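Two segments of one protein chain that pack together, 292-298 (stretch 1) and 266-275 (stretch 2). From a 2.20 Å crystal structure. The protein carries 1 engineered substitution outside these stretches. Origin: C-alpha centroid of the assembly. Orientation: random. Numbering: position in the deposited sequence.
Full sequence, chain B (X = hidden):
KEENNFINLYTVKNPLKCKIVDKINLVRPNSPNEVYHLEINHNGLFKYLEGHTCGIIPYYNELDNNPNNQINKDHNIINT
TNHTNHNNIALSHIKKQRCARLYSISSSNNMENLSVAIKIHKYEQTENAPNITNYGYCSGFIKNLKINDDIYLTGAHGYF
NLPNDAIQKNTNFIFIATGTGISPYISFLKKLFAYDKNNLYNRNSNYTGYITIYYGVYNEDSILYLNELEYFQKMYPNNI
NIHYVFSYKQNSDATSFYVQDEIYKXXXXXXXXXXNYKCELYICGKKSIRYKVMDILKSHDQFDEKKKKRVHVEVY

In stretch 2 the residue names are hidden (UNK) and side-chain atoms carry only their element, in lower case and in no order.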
# COMPACT_ATOMS: atom_id res chain seq x y z
N LYS B 292 16.19 0.78 6.34
CA LYS B 292 17.23 1.79 6.23
C LYS B 292 17.52 2.41 7.60
O LYS B 292 18.68 2.59 7.97
CB LYS B 292 16.82 2.87 5.22
CG LYS B 292 17.99 3.52 4.50
CD LYS B 292 17.55 4.06 3.15
CE LYS B 292 18.74 4.24 2.21
NZ LYS B 292 18.30 4.57 0.83
N VAL B 293 16.47 2.73 8.34
CA VAL B 293 16.62 3.33 9.66
C VAL B 293 17.20 2.34 10.66
O VAL B 293 18.07 2.69 11.46
CB VAL B 293 15.27 3.86 10.20
CG1 VAL B 293 15.39 4.20 11.68
CG2 VAL B 293 14.82 5.08 9.41
N MET B 294 16.72 1.12 10.61
CA MET B 294 17.16 0.07 11.52
C MET B 294 18.62 -0.26 11.39
O MET B 294 19.26 -0.48 12.36
CB MET B 294 16.31 -1.17 11.35
CG MET B 294 14.92 -0.99 11.86
SD MET B 294 14.88 -0.57 13.59
CE MET B 294 14.63 -2.16 14.33
N ASP B 295 19.12 -0.27 10.17
CA ASP B 295 20.48 -0.60 9.89
C ASP B 295 21.47 0.32 10.53
O ASP B 295 22.45 -0.09 11.05
CB ASP B 295 20.71 -0.66 8.39
CG ASP B 295 20.59 -2.06 7.87
OD1 ASP B 295 21.36 -2.92 8.34
OD2 ASP B 295 19.73 -2.32 6.99
N ILE B 296 21.19 1.59 10.50
CA ILE B 296 22.07 2.58 11.12
C ILE B 296 22.14 2.31 12.61
O ILE B 296 23.21 2.37 13.22
CB ILE B 296 21.57 4.01 10.88
CG1 ILE B 296 21.45 4.29 9.38
CG2 ILE B 296 22.51 5.02 11.53
CD1 ILE B 296 20.96 5.68 9.05
N LEU B 297 20.98 2.00 13.20
CA LEU B 297 20.90 1.67 14.61
C LEU B 297 21.67 0.38 14.90
O LEU B 297 22.35 0.27 15.92
CB LEU B 297 19.44 1.51 15.04
CG LEU B 297 18.55 2.74 14.87
CD1 LEU B 297 17.11 2.42 15.26
CD2 LEU B 297 19.08 3.91 15.68
N LYS B 298 21.57 -0.57 13.99
CA LYS B 298 22.21 -1.85 14.13
C LYS B 298 23.72 -1.74 14.16
O LYS B 298 24.36 -2.39 14.95
CB LYS B 298 21.75 -2.81 13.03
CG LYS B 298 20.56 -3.70 13.38
CD LYS B 298 20.45 -4.91 12.43
CE LYS B 298 19.84 -6.15 13.13
NZ LYS B 298 20.12 -7.46 12.44
N UNK B 266 21.74 12.35 7.66
CA UNK B 266 22.22 12.76 8.97
C UNK B 266 22.12 11.62 9.98
O UNK B 266 21.46 11.75 11.02
n UNK B 266 18.53 16.12 8.76
c UNK B 266 19.48 15.45 9.65
n UNK B 266 18.77 18.16 9.80
n UNK B 266 17.34 17.94 8.02
c UNK B 266 18.21 17.41 8.86
c UNK B 266 21.51 14.00 9.49
c UNK B 266 20.07 14.18 9.04
N UNK B 267 22.79 10.51 9.69
CA UNK B 267 22.67 9.32 10.54
C UNK B 267 23.39 9.43 11.88
O UNK B 267 22.94 8.86 12.87
c UNK B 267 26.40 6.45 8.56
c UNK B 267 23.11 8.05 9.78
c UNK B 267 24.59 7.96 9.47
n UNK B 267 26.91 7.42 7.55
c UNK B 267 24.91 6.62 8.81
N UNK B 268 24.50 10.16 11.93
CA UNK B 268 25.24 10.32 13.19
C UNK B 268 24.44 11.11 14.23
O UNK B 268 24.43 10.76 15.41
c UNK B 268 26.63 10.98 12.97
c UNK B 268 27.63 9.96 12.45
o UNK B 268 26.51 12.05 12.03
N UNK B 269 23.77 12.16 13.78
CA UNK B 269 22.93 12.97 14.66
C UNK B 269 21.70 12.19 15.13
O UNK B 269 21.26 12.32 16.27
o UNK B 269 25.88 15.55 13.43
c UNK B 269 24.79 15.02 13.13
c UNK B 269 23.58 15.36 13.98
c UNK B 269 22.51 14.27 13.97
o UNK B 269 24.65 14.23 12.17
N UNK B 270 21.13 11.39 14.22
CA UNK B 270 20.01 10.51 14.56
C UNK B 270 20.48 9.49 15.59
O UNK B 270 19.79 9.22 16.58
c UNK B 270 18.75 7.44 13.61
c UNK B 270 16.13 8.20 13.93
c UNK B 270 19.50 9.82 13.29
c UNK B 270 16.46 6.86 13.99
c UNK B 270 17.78 6.48 13.83
c UNK B 270 18.43 8.78 13.55
c UNK B 270 17.10 9.15 13.70
N UNK B 271 21.66 8.92 15.35
CA UNK B 271 22.29 8.02 16.31
C UNK B 271 22.47 8.68 17.67
O UNK B 271 22.16 8.09 18.70
c UNK B 271 23.69 5.05 16.09
c UNK B 271 23.67 6.18 15.07
c UNK B 271 23.64 7.54 15.77
c UNK B 271 24.86 6.08 14.12
N UNK B 272 22.98 9.91 17.66
CA UNK B 272 23.20 10.65 18.90
C UNK B 272 21.91 10.95 19.64
O UNK B 272 21.87 10.90 20.87
c UNK B 272 23.98 11.94 18.63
n UNK B 272 25.90 10.46 18.64
c UNK B 272 25.48 11.71 18.48
o UNK B 272 26.24 12.64 18.22
N UNK B 273 20.85 11.27 18.90
CA UNK B 273 19.54 11.50 19.51
C UNK B 273 19.00 10.24 20.16
O UNK B 273 18.57 10.26 21.32
c UNK B 273 18.05 14.27 19.47
c UNK B 273 18.50 13.53 18.22
c UNK B 273 18.54 12.03 18.47
c UNK B 273 17.60 13.85 17.04
N UNK B 274 19.03 9.13 19.43
CA UNK B 274 18.52 7.87 19.95
C UNK B 274 19.33 7.35 21.13
O UNK B 274 18.77 6.82 22.10
c UNK B 274 17.02 3.02 20.26
c UNK B 274 17.94 5.47 19.35
c UNK B 274 18.82 4.44 19.61
c UNK B 274 18.37 3.22 20.06
c UNK B 274 16.12 4.04 20.01
c UNK B 274 18.44 6.81 18.86
c UNK B 274 16.59 5.26 19.55
N UNK B 275 20.65 7.49 21.06
CA UNK B 275 21.53 6.94 22.09
C UNK B 275 21.83 7.88 23.27
O UNK B 275 21.79 7.46 24.43
c UNK B 275 22.84 6.43 21.47
o UNK B 275 21.85 4.26 21.19
c UNK B 275 22.67 5.09 20.78
n UNK B 275 23.44 4.86 19.73

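Position 266 carries seven side-chain atoms. Three carbons lead to a nitrogen, then to a carbon bearing two more nitrogens. That guanidinium group makes it Arg266. Its CA-to-CB bond points away from stretch 1, and it sits at the N-cap position of the helix that follows.

Position 267 has four carbons in a row ending in a nitrogen. Its CB lies 3.3 Å from CD1 of Ile296, a tight contact made at the base of the chain. It is Lys267. The CA-to-CB bond points toward stretch 1, but the amino end leads away.

Position 268 has one carbon carrying an oxygen and a second carbon. This is Thr268. Its CA-to-CB bond points away from stretch 1, and the residue is exposed.

Position 269 has three carbons, the third with two oxygens: a carboxylate on a two-carbon arm. It touches nothing on stretch 1. It is Glu269. Thr268 OG1 donates a hydrogen bond to Glu269 OE1 at 2.9 Å, between two exposed neighbours.

Position 270 has one carbon followed by a ring of six carbons, with no oxygen on the ring. The ring touches Leu297 and Val293. It is Phe270, buried, with its CA-to-CB bond toward stretch 1. Its CE2 lies 3.4 Å from Leu297 CD2, and its CZ lies 3.7 Å from Val293 CG1. Both approach the ring obliquely.

Position 271 has four carbons, forked at the second, and touches Ile296. This identifies Leu271. The CA-to-CB bond points sideways, but the end comes nearer, and Leu271 CD1 is 3.7 Å from Ile296 CG2.

Position 272 has two carbons, the second bearing one oxygen and one nitrogen. It is Asn272, exposed and clear of stretch 1.

Position 273 again has four carbons forked at the second. It is Leu273, out of reach of stretch 1.

Position 274 repeats the one carbon and six-carbon ring of Phe270, and the ring touches Leu297. It is Phe274. Its CD2 lies 4.0 Å from Leu297 CD2. It sits one helical turn after Phe270.

Position 275 has two carbons, the second with one oxygen and one nitrogen. It makes no contact with stretch 1. It is Asn275.

The two helices cross at 70°, with axes 10.2 Å apart at closest approach. No hydrogen bond links them. The contact is mainly apolar packing. Ile296 meets Lys267 and Leu271, while Leu297 reaches the rings of Phe270 and Phe274. Val293 adds a further contact to Phe270. Positions 267, 270, 271 and 274 follow the helical repeat, which brings them to one side of the helix. Together the stretches bury 361 Å².

Stretch 2 266-275: RKTEFLNLFN
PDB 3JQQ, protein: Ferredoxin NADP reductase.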